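Local coordinates for nitrophorin Cim l NP (Cimex lectularius, PDB 2IMQ), which carries nitric oxide on a heme in the saliva of the bed bug and delivers it to the victim during feeding, causing vasodilation, at residues Thr152-Ser157 and Leu166-Asp171; Trp213-Val218 and Leu258-Leu263; Ala245-Gly250 and Ala276-Thr281; Thr264-Lys267 and Arg272-Leu275. All coordinates share one frame; numbering follows the deposited sequence.

Contact 1 (Thr152-Ser157 and Leu166-Asp171); sequences TRLDYS and LFWIGD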
# COMPACT_ATOMS: atom_id res chain seq x y z
N THR A 152 -0.71 -16.74 0.29
CA THR A 152 0.23 -17.04 1.40
C THR A 152 1.65 -16.81 0.94
O THR A 152 2.49 -16.54 1.75
CB THR A 152 0.06 -18.47 1.89
OG1 THR A 152 0.12 -19.33 0.76
CG2 THR A 152 -1.28 -18.66 2.51
N ARG A 153 1.92 -16.92 -0.37
CA ARG A 153 3.25 -16.69 -0.91
C ARG A 153 3.73 -15.26 -0.77
O ARG A 153 4.90 -14.97 -0.88
CB ARG A 153 3.30 -17.06 -2.38
CG ARG A 153 3.12 -18.58 -2.65
CD ARG A 153 2.99 -18.85 -4.11
NE ARG A 153 1.65 -18.52 -4.60
CZ ARG A 153 1.26 -18.62 -5.87
NH1 ARG A 153 2.10 -19.10 -6.78
NH2 ARG A 153 0.04 -18.28 -6.23
N LEU A 154 2.79 -14.35 -0.53
CA LEU A 154 3.07 -12.90 -0.38
C LEU A 154 3.23 -12.50 1.08
O LEU A 154 3.58 -11.35 1.39
CB LEU A 154 1.96 -12.07 -1.04
CG LEU A 154 1.75 -12.29 -2.52
CD1 LEU A 154 0.45 -11.63 -2.97
CD2 LEU A 154 2.89 -11.74 -3.33
N ASP A 155 3.06 -13.47 1.99
CA ASP A 155 2.96 -13.22 3.42
C ASP A 155 4.23 -13.76 4.08
O ASP A 155 4.32 -14.96 4.44
CB ASP A 155 1.75 -13.91 4.02
CG ASP A 155 1.50 -13.54 5.43
OD1 ASP A 155 2.46 -13.08 6.13
OD2 ASP A 155 0.38 -13.71 5.93
N TYR A 156 5.20 -12.86 4.29
CA TYR A 156 6.50 -13.22 4.84
C TYR A 156 6.49 -13.33 6.35
O TYR A 156 7.55 -13.48 6.99
CB TYR A 156 7.57 -12.25 4.32
CG TYR A 156 8.13 -12.60 2.97
CD1 TYR A 156 7.36 -13.12 1.94
CD2 TYR A 156 9.45 -12.35 2.70
CE1 TYR A 156 7.93 -13.46 0.72
CE2 TYR A 156 10.01 -12.67 1.49
CZ TYR A 156 9.25 -13.22 0.52
OH TYR A 156 9.77 -13.55 -0.71
N SER A 157 5.31 -13.29 6.96
CA SER A 157 5.14 -13.63 8.36
C SER A 157 4.90 -15.14 8.50
O SER A 157 5.01 -15.67 9.61
CB SER A 157 4.01 -12.87 9.04
OG SER A 157 2.74 -13.37 8.71
N LEU A 166 7.02 -5.94 8.60
CA LEU A 166 6.27 -6.25 7.41
C LEU A 166 5.17 -5.26 7.19
O LEU A 166 4.46 -4.87 8.11
CB LEU A 166 5.65 -7.63 7.46
CG LEU A 166 6.69 -8.76 7.63
CD1 LEU A 166 6.70 -9.12 9.01
CD2 LEU A 166 6.38 -9.89 6.70
N PHE A 167 5.05 -4.84 5.95
CA PHE A 167 3.98 -3.92 5.50
C PHE A 167 3.33 -4.47 4.25
O PHE A 167 4.00 -4.99 3.38
CB PHE A 167 4.61 -2.54 5.22
CG PHE A 167 5.31 -1.98 6.45
CD1 PHE A 167 6.66 -2.21 6.67
CD2 PHE A 167 4.59 -1.29 7.41
CE1 PHE A 167 7.25 -1.73 7.84
CE2 PHE A 167 5.19 -0.82 8.57
CZ PHE A 167 6.53 -1.07 8.78
N TRP A 168 2.02 -4.33 4.16
CA TRP A 168 1.29 -4.77 3.01
C TRP A 168 0.41 -3.58 2.66
O TRP A 168 -0.41 -3.13 3.46
CB TRP A 168 0.41 -5.97 3.37
CG TRP A 168 -0.17 -6.74 2.23
CD1 TRP A 168 -0.72 -6.29 1.10
CD2 TRP A 168 -0.18 -8.15 2.13
NE1 TRP A 168 -1.12 -7.33 0.29
CE2 TRP A 168 -0.79 -8.49 0.92
CE3 TRP A 168 0.25 -9.19 2.99
CZ2 TRP A 168 -0.96 -9.79 0.53
CZ3 TRP A 168 0.06 -10.49 2.58
CH2 TRP A 168 -0.52 -10.76 1.37
N ILE A 169 0.61 -3.08 1.46
CA ILE A 169 0.01 -1.81 1.01
C ILE A 169 -0.59 -1.96 -0.37
O ILE A 169 0.02 -2.57 -1.25
CB ILE A 169 1.04 -0.66 1.01
CG1 ILE A 169 2.29 -1.00 0.20
CG2 ILE A 169 1.39 -0.32 2.46
CD1 ILE A 169 3.24 0.24 0.08
N GLY A 170 -1.78 -1.41 -0.54
CA GLY A 170 -2.45 -1.46 -1.82
C GLY A 170 -3.93 -1.62 -1.58
O GLY A 170 -4.43 -1.60 -0.44
N ASP A 171 -4.63 -1.77 -2.68
CA ASP A 171 -6.05 -2.03 -2.67
C ASP A 171 -6.21 -3.54 -2.52
O ASP A 171 -5.87 -4.31 -3.45
CB ASP A 171 -6.72 -1.51 -3.92
CG ASP A 171 -8.19 -1.83 -4.01
OD1 ASP A 171 -8.70 -2.53 -3.09
OD2 ASP A 171 -8.81 -1.35 -4.98
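Trp168 and Leu154 bring the loop 152-157 down onto strand 165-169, their side chains crossing at about a right angle. In Trp168 the indole leaves the strand with CG anti to the backbone N (chi1 -166°), which carries the six-membered part of the ring system under the loop. Its CH2 lies 3.7 Å from Leu154 CB, and its CZ3 comes within 4.1 Å of Asp155 CA, both obliquely. The pyrrole N-H has a different partner: NE1 bonds to OG of Ser134 on the adjoining strand 127-135, and this bond helps to fix the rotation of the ring. A large flat residue suits this place because its hydrocarbon rim covers two loop residues while its one polar atom reaches a neighbouring strand.

Two residues earlier on the same side of the strand, Leu166 meets the end of the loop with a single methyl. CD2 is 3.5 Å from Tyr156 C and 3.6 Å from Tyr156 CB. The chi2 of Leu166, 99°, is off the staggered values, perhaps because packing holds the methyl there.

Part of the loop's polar bonding is internal. Asp155 OD1 accepts from Ser157 OG (2.6 Å) on the syn side and from Ser157 N (3.0 Å) on the anti side, both from the same face of the carboxylate; the second bond makes an Asx turn. OD2 is bonded to Tyr150 OH and to Trp213 NE1. With several donors round one buried carboxylate, its negative charge is probably well stabilised, and the union of loop and strand itself rests on apolar packing without a hydrogen bond.

Contact 2 (Trp213-Val218 and Leu258-Leu263); sequences WTEPQV and LSYNSL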
# COMPACT_ATOMS: atom_id res chain seq x y z
N TRP A 213 -2.27 -9.54 10.93
CA TRP A 213 -1.91 -8.25 10.37
C TRP A 213 -2.81 -7.20 10.97
O TRP A 213 -4.00 -7.43 11.21
CB TRP A 213 -2.02 -8.27 8.88
CG TRP A 213 -1.01 -9.10 8.14
CD1 TRP A 213 -1.04 -10.44 7.92
CD2 TRP A 213 0.17 -8.61 7.50
NE1 TRP A 213 0.07 -10.84 7.22
CE2 TRP A 213 0.82 -9.71 6.94
CE3 TRP A 213 0.72 -7.34 7.33
CZ2 TRP A 213 1.97 -9.59 6.19
CZ3 TRP A 213 1.89 -7.20 6.65
CH2 TRP A 213 2.51 -8.31 6.04
N THR A 214 -2.25 -6.03 11.21
CA THR A 214 -3.00 -4.98 11.86
C THR A 214 -3.13 -3.84 10.93
O THR A 214 -2.17 -3.47 10.29
CB THR A 214 -2.27 -4.56 13.13
OG1 THR A 214 -2.05 -5.71 13.98
CG2 THR A 214 -3.04 -3.54 13.93
N GLU A 215 -4.28 -3.19 10.94
CA GLU A 215 -4.44 -1.93 10.25
C GLU A 215 -4.45 -0.80 11.31
O GLU A 215 -5.06 -0.93 12.35
CB GLU A 215 -5.78 -1.90 9.51
CG GLU A 215 -5.92 -0.70 8.62
CD GLU A 215 -7.16 -0.68 7.77
OE1 GLU A 215 -8.13 -1.45 8.06
OE2 GLU A 215 -7.17 0.07 6.74
N PRO A 216 -3.75 0.29 11.06
CA PRO A 216 -3.89 1.42 11.97
C PRO A 216 -5.34 1.87 12.05
O PRO A 216 -6.14 1.59 11.14
CB PRO A 216 -3.06 2.50 11.30
CG PRO A 216 -2.09 1.79 10.48
CD PRO A 216 -2.93 0.61 9.88
N GLN A 217 -5.71 2.54 13.15
CA GLN A 217 -7.07 3.08 13.24
C GLN A 217 -7.40 4.02 12.08
O GLN A 217 -6.65 4.90 11.73
CB GLN A 217 -7.29 3.86 14.54
CG GLN A 217 -8.66 4.49 14.63
CD GLN A 217 -8.97 5.32 15.85
OE1 GLN A 217 -10.18 5.60 16.09
NE2 GLN A 217 -7.94 5.75 16.60
N VAL A 218 -8.55 3.77 11.50
CA VAL A 218 -9.06 4.56 10.40
C VAL A 218 -9.97 5.64 10.95
O VAL A 218 -10.94 5.36 11.59
CB VAL A 218 -9.87 3.69 9.42
CG1 VAL A 218 -10.51 4.51 8.36
CG2 VAL A 218 -8.94 2.63 8.78
N LEU A 258 2.08 6.21 13.38
CA LEU A 258 2.03 7.60 13.77
C LEU A 258 0.85 8.33 13.20
O LEU A 258 0.25 9.18 13.87
CB LEU A 258 3.34 8.31 13.34
CG LEU A 258 4.61 7.58 13.76
CD1 LEU A 258 5.86 8.19 13.17
CD2 LEU A 258 4.68 7.47 15.29
N SER A 259 0.52 8.00 11.95
CA SER A 259 -0.64 8.57 11.30
C SER A 259 -1.02 7.67 10.14
O SER A 259 -0.20 6.89 9.63
CB SER A 259 -0.38 9.98 10.85
OG SER A 259 0.57 10.02 9.83
N TYR A 260 -2.26 7.81 9.72
CA TYR A 260 -2.87 7.01 8.65
C TYR A 260 -3.98 7.87 8.10
O TYR A 260 -4.90 8.19 8.81
CB TYR A 260 -3.40 5.71 9.25
CG TYR A 260 -3.93 4.67 8.31
CD1 TYR A 260 -3.31 4.39 7.07
CD2 TYR A 260 -5.02 3.89 8.66
CE1 TYR A 260 -3.76 3.37 6.26
CE2 TYR A 260 -5.45 2.85 7.84
CZ TYR A 260 -4.83 2.60 6.64
OH TYR A 260 -5.31 1.60 5.84
N ASN A 261 -3.82 8.32 6.88
CA ASN A 261 -4.75 9.24 6.28
C ASN A 261 -4.86 9.07 4.80
O ASN A 261 -3.87 8.83 4.13
CB ASN A 261 -4.25 10.69 6.49
CG ASN A 261 -4.13 11.12 7.93
OD1 ASN A 261 -5.08 11.62 8.52
ND2 ASN A 261 -2.95 11.00 8.49
N SER A 262 -6.05 9.28 4.26
CA SER A 262 -6.21 9.51 2.86
C SER A 262 -5.74 10.93 2.53
O SER A 262 -5.81 11.82 3.35
CB SER A 262 -7.66 9.36 2.43
OG SER A 262 -8.48 10.25 3.18
N LEU A 263 -5.27 11.08 1.31
CA LEU A 263 -4.80 12.37 0.82
C LEU A 263 -5.80 12.91 -0.16
O LEU A 263 -5.79 12.70 -1.37
CB LEU A 263 -3.45 12.21 0.18
CG LEU A 263 -2.38 11.58 1.04
CD1 LEU A 263 -1.10 11.49 0.24
CD2 LEU A 263 -2.17 12.32 2.35
O HOH W 1 -6.82 7.29 10.37
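Tyr260 reaches from strand 255-262, at the border of one sheet of the DNase I-like beta-sandwich, into the irregular chain of Glu215 to Val218. With CG anti to the backbone N (chi1 -173°), its ring extends toward that chain, where it meets a proline, a valine methyl and a carboxylate. Pro216 crosses it at about a right angle: the ring carbon CD lies over one face in a CH-pi contact, 4.1 Å from the centroid and 18° off the normal, while CB packs on Tyr260 CD2. A proline suits the place because its compact ring presents C-H groups and no side-chain polarity to the aromatic face. Val218 adds a methyl, CG2, that meets Tyr260 CE2 obliquely at 3.6 Å.

At the phenol end Glu215 arrives with an extended chain, its carboxylate plane turned 63° from the ring. Tyr260 OH donates to the anti lone pair of Glu215 OE2, 2.6 Å away and near the ring plane. That oxygen also takes a salt bridge from Arg244, and the hydroxyl accepts from Ala245 N, so the hydroxyl and the carboxylate oxygen each have a second partner.

Near the root of the tyrosine, one water donates to two backbone oxygens, Gln217 O at 2.8 Å and Tyr260 O at 2.6 Å.

Contact 3 (Ala245-Gly250 and Ala276-Thr281); sequences ALYKSG and AKFRVT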
# COMPACT_ATOMS: atom_id res chain seq x y z
N ALA A 245 -3.21 0.03 4.43
CA ALA A 245 -1.87 -0.34 4.94
C ALA A 245 -2.01 -1.23 6.12
O ALA A 245 -2.69 -0.88 7.10
CB ALA A 245 -1.09 0.92 5.34
N LEU A 246 -1.38 -2.39 6.05
CA LEU A 246 -1.38 -3.36 7.13
C LEU A 246 0.07 -3.55 7.54
O LEU A 246 1.01 -3.45 6.75
CB LEU A 246 -1.91 -4.72 6.67
CG LEU A 246 -3.26 -4.72 6.06
CD1 LEU A 246 -3.62 -6.14 5.65
CD2 LEU A 246 -4.31 -4.09 6.98
N TYR A 247 0.26 -3.86 8.82
CA TYR A 247 1.60 -4.10 9.36
C TYR A 247 1.63 -5.26 10.30
O TYR A 247 0.62 -5.61 10.90
CB TYR A 247 2.12 -2.86 10.10
CG TYR A 247 1.39 -2.44 11.33
CD1 TYR A 247 1.83 -2.85 12.62
CD2 TYR A 247 0.28 -1.66 11.29
CE1 TYR A 247 1.16 -2.45 13.79
CE2 TYR A 247 -0.36 -1.24 12.45
CZ TYR A 247 0.06 -1.64 13.68
OH TYR A 247 -0.65 -1.18 14.80
N LYS A 248 2.82 -5.84 10.44
CA LYS A 248 3.03 -6.96 11.33
C LYS A 248 4.52 -7.07 11.57
O LYS A 248 5.31 -6.69 10.73
CB LYS A 248 2.56 -8.28 10.65
CG LYS A 248 2.39 -9.51 11.49
CD LYS A 248 1.76 -10.62 10.62
CE LYS A 248 1.63 -11.87 11.46
NZ LYS A 248 1.00 -12.95 10.77
N SER A 249 4.86 -7.74 12.66
CA SER A 249 6.23 -8.22 12.92
C SER A 249 6.20 -9.70 13.10
O SER A 249 5.33 -10.22 13.76
CB SER A 249 6.80 -7.62 14.19
OG SER A 249 8.12 -8.14 14.50
N GLY A 250 7.18 -10.36 12.51
CA GLY A 250 7.38 -11.77 12.71
C GLY A 250 8.15 -12.12 13.97
O GLY A 250 8.26 -13.29 14.32
N ALA A 276 0.54 6.19 5.14
CA ALA A 276 0.75 5.76 6.49
C ALA A 276 2.17 6.09 6.89
O ALA A 276 3.08 6.03 6.07
CB ALA A 276 0.48 4.26 6.69
N LYS A 277 2.33 6.39 8.15
CA LYS A 277 3.62 6.73 8.73
C LYS A 277 3.76 5.89 9.97
O LYS A 277 2.85 5.82 10.80
CB LYS A 277 3.74 8.23 9.08
CG LYS A 277 3.45 9.16 7.93
CD LYS A 277 3.57 10.64 8.35
CE LYS A 277 3.15 11.55 7.23
NZ LYS A 277 3.34 12.98 7.67
N PHE A 278 4.91 5.24 10.09
CA PHE A 278 5.19 4.34 11.22
C PHE A 278 6.53 4.65 11.83
O PHE A 278 7.43 5.08 11.13
CB PHE A 278 5.27 2.89 10.73
CG PHE A 278 4.06 2.43 9.99
CD1 PHE A 278 3.98 2.58 8.62
CD2 PHE A 278 3.05 1.77 10.66
CE1 PHE A 278 2.87 2.11 7.92
CE2 PHE A 278 1.92 1.27 9.91
CZ PHE A 278 1.86 1.51 8.57
N ARG A 279 6.64 4.29 13.09
CA ARG A 279 7.93 4.24 13.77
C ARG A 279 8.15 2.79 14.23
O ARG A 279 7.30 2.24 14.90
CB ARG A 279 7.94 5.16 14.93
CG ARG A 279 9.19 5.21 15.76
CD ARG A 279 9.03 6.16 16.96
NE ARG A 279 8.72 7.51 16.50
CZ ARG A 279 7.86 8.34 17.09
NH1 ARG A 279 7.17 7.97 18.17
NH2 ARG A 279 7.67 9.55 16.58
N VAL A 280 9.25 2.19 13.78
CA VAL A 280 9.59 0.83 14.19
C VAL A 280 10.75 0.83 15.17
O VAL A 280 11.64 1.69 15.06
CB VAL A 280 9.88 -0.08 12.97
CG1 VAL A 280 8.74 0.02 11.96
CG2 VAL A 280 11.16 0.20 12.31
N THR A 281 10.70 -0.08 16.13
CA THR A 281 11.75 -0.18 17.18
C THR A 281 12.57 -1.40 16.89
O THR A 281 12.08 -2.53 16.88
CB THR A 281 11.08 -0.24 18.56
OG1 THR A 281 10.31 0.95 18.75
CG2 THR A 281 12.11 -0.26 19.70
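Strands 245-248 and 276-281 run nearly parallel, their axes 9.1 Å apart at closest approach and 16° from each other, a separation too wide for backbone hydrogen bonds and proper to two sheets packed face to face. Side chains alone bridge the gap, and alternate residues on each strand provide them.

Where the backbones come closest, Ala245 and Ala276 face each other with CB atoms 3.9 Å apart. Two small residues suit this point, since their CA atoms are just 6.8 Å from one another. Ala245 CB also stands at the edge of the Phe278 ring, near its plane, 4.4 Å from CZ.

Farther along, the spacing widens and aromatic rings take over. With CG between its backbone N and carbonyl carbon (chi1 65°), the Tyr247 ring meets Phe278 across the gap. The two rings form an offset edge-to-face pair in which the edge of Phe278 is turned to the face of Tyr247, with centroids 5.6 Å apart and planes at 64°. The edge-to-face turn brings the weakly positive ring hydrogens of Phe278 toward the pi electrons of Tyr247, and the offset puts Phe278 CE2 nearest Tyr247 CD2, at 3.6 Å, rather than over the ring centre. Phe278 meets a further ring, that of Phe167 on strand 165-169, whereas Tyr247 also touches Ile255 and Pro257 at the start of strand 255-262.

Small residues at the narrow end and rings at the wide end thus pack this part of the interface between the two mixed sheets, in the central beta-sandwich of the DNase I-like fold.

Contact 4 (Thr264-Lys267 and Arg272-Leu275); sequences TNYK and RPVL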
# COMPACT_ATOMS: atom_id res chain seq x y z
N THR A 264 -6.71 13.68 0.42
CA THR A 264 -7.89 14.11 -0.32
C THR A 264 -7.54 15.20 -1.36
O THR A 264 -8.33 15.41 -2.28
CB THR A 264 -9.01 14.53 0.65
OG1 THR A 264 -8.52 15.44 1.62
CG2 THR A 264 -9.47 13.27 1.49
N ASN A 265 -6.35 15.80 -1.29
CA ASN A 265 -5.88 16.77 -2.34
C ASN A 265 -5.54 16.16 -3.68
O ASN A 265 -5.41 16.85 -4.68
CB ASN A 265 -4.67 17.56 -1.83
CG ASN A 265 -5.03 18.55 -0.77
OD1 ASN A 265 -6.17 19.06 -0.75
ND2 ASN A 265 -4.08 18.84 0.11
N TYR A 266 -5.32 14.83 -3.69
CA TYR A 266 -5.14 14.11 -4.92
C TYR A 266 -6.47 13.57 -5.41
O TYR A 266 -6.82 12.41 -5.12
CB TYR A 266 -4.10 12.97 -4.72
CG TYR A 266 -2.72 13.49 -4.41
CD1 TYR A 266 -2.31 13.73 -3.13
CD2 TYR A 266 -1.83 13.80 -5.43
CE1 TYR A 266 -1.05 14.24 -2.84
CE2 TYR A 266 -0.55 14.29 -5.16
CZ TYR A 266 -0.17 14.53 -3.87
OH TYR A 266 1.09 15.01 -3.54
N LYS A 267 -7.23 14.42 -6.13
CA LYS A 267 -8.59 14.10 -6.57
C LYS A 267 -8.71 13.60 -7.98
O LYS A 267 -9.82 13.41 -8.49
CB LYS A 267 -9.52 15.32 -6.47
CG LYS A 267 -9.56 15.94 -5.12
CD LYS A 267 -10.58 17.06 -5.03
CE LYS A 267 -10.26 17.95 -3.86
NZ LYS A 267 -10.38 17.24 -2.54
N ARG A 272 -8.72 7.79 -3.60
CA ARG A 272 -7.76 8.70 -3.02
C ARG A 272 -6.59 7.91 -2.46
O ARG A 272 -6.78 6.87 -1.82
CB ARG A 272 -8.40 9.52 -1.91
CG ARG A 272 -9.65 10.29 -2.35
CD ARG A 272 -9.31 11.38 -3.33
NE ARG A 272 -10.10 11.42 -4.57
CZ ARG A 272 -11.13 12.21 -4.81
NH1 ARG A 272 -11.62 13.03 -3.87
NH2 ARG A 272 -11.69 12.20 -6.02
N PRO A 273 -5.37 8.42 -2.61
CA PRO A 273 -4.19 7.75 -2.05
C PRO A 273 -4.23 7.71 -0.56
O PRO A 273 -4.82 8.60 0.09
CB PRO A 273 -3.00 8.58 -2.55
CG PRO A 273 -3.54 9.73 -3.23
CD PRO A 273 -4.99 9.66 -3.31
N VAL A 274 -3.58 6.71 0.02
CA VAL A 274 -3.52 6.53 1.43
C VAL A 274 -2.09 6.48 1.90
O VAL A 274 -1.30 5.67 1.42
CB VAL A 274 -4.32 5.28 1.85
CG1 VAL A 274 -4.13 4.96 3.31
CG2 VAL A 274 -5.80 5.47 1.64
N LEU A 275 -1.76 7.36 2.85
CA LEU A 275 -0.44 7.53 3.38
C LEU A 275 -0.38 7.09 4.84
O LEU A 275 -1.17 7.57 5.67
CB LEU A 275 -0.09 9.02 3.29
CG LEU A 275 1.20 9.48 3.93
CD1 LEU A 275 2.44 8.80 3.27
CD2 LEU A 275 1.31 10.95 3.83
O HOH W 2 -7.79 10.68 -6.73
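Arg272 folds its side chain back over Lys267, while Pro273 packs on Tyr266. From CB, with CG beside the backbone N, the arginine chain bends at chi2 (-67°) and again, well off a staggered value, at chi3 (130°), bringing its end to the 264-267 loop. CD is the first atom to arrive, 3.2 Å from Tyr266 O. NE stands 3.5 Å from that oxygen at an angle too poor for a hydrogen bond; a water lies between them, 2.6 Å from Tyr266 O and weakly bonded to NE. At CZ the flat guanidinium has Lys267 CA over one face, 3.6 Å away. NH1 lies 3.8 Å from Lys267 CG and bonds to Thr230 O; NH2 bonds to Thr269 O. A long, many-donor side chain suits this junction of loops, and Phe226 adds a cation-pi contact.

Lys267 NZ, 4.6 Å from Arg272 NH1, donates to Thr264 O from above the carbonyl plane and forms a salt bridge with Asp231, whose carboxylate probably eases their repulsion. Tyr266 CB rests 3.6 Å from Pro273 CG; its hydroxyl reaches Asn24 O. Together these contacts close the connection between antiparallel strands 255-262 and 274-281, at an end of the beta-sandwich where the side chain of Pro273 is about 7 Å from the heme.

Following the chain from the N terminus, contact 1 closes first, folding the loop before strand 165-169 back onto that strand. Contact 2 opens after it, at 213-218, and crosses contact 3: the order is 213-218, 245-250, 258-263, 276-281. Contact 2 ties the long connection before strand 243-248 to strand 255-262, and contact 3 joins the two sheets through strands 243-248 and 274-281. Contact 4 closes the short loop between strands 255-262 and 274-281 and is nested within contact 3. Trp213 packs on Leu166 and Trp168, linking contacts 1 and 2; the backbone bond of Leu166 with Lys248 links contacts 1 and 3. Contacts 2 and 4 share the neighbouring strands 255-262 and 274-281.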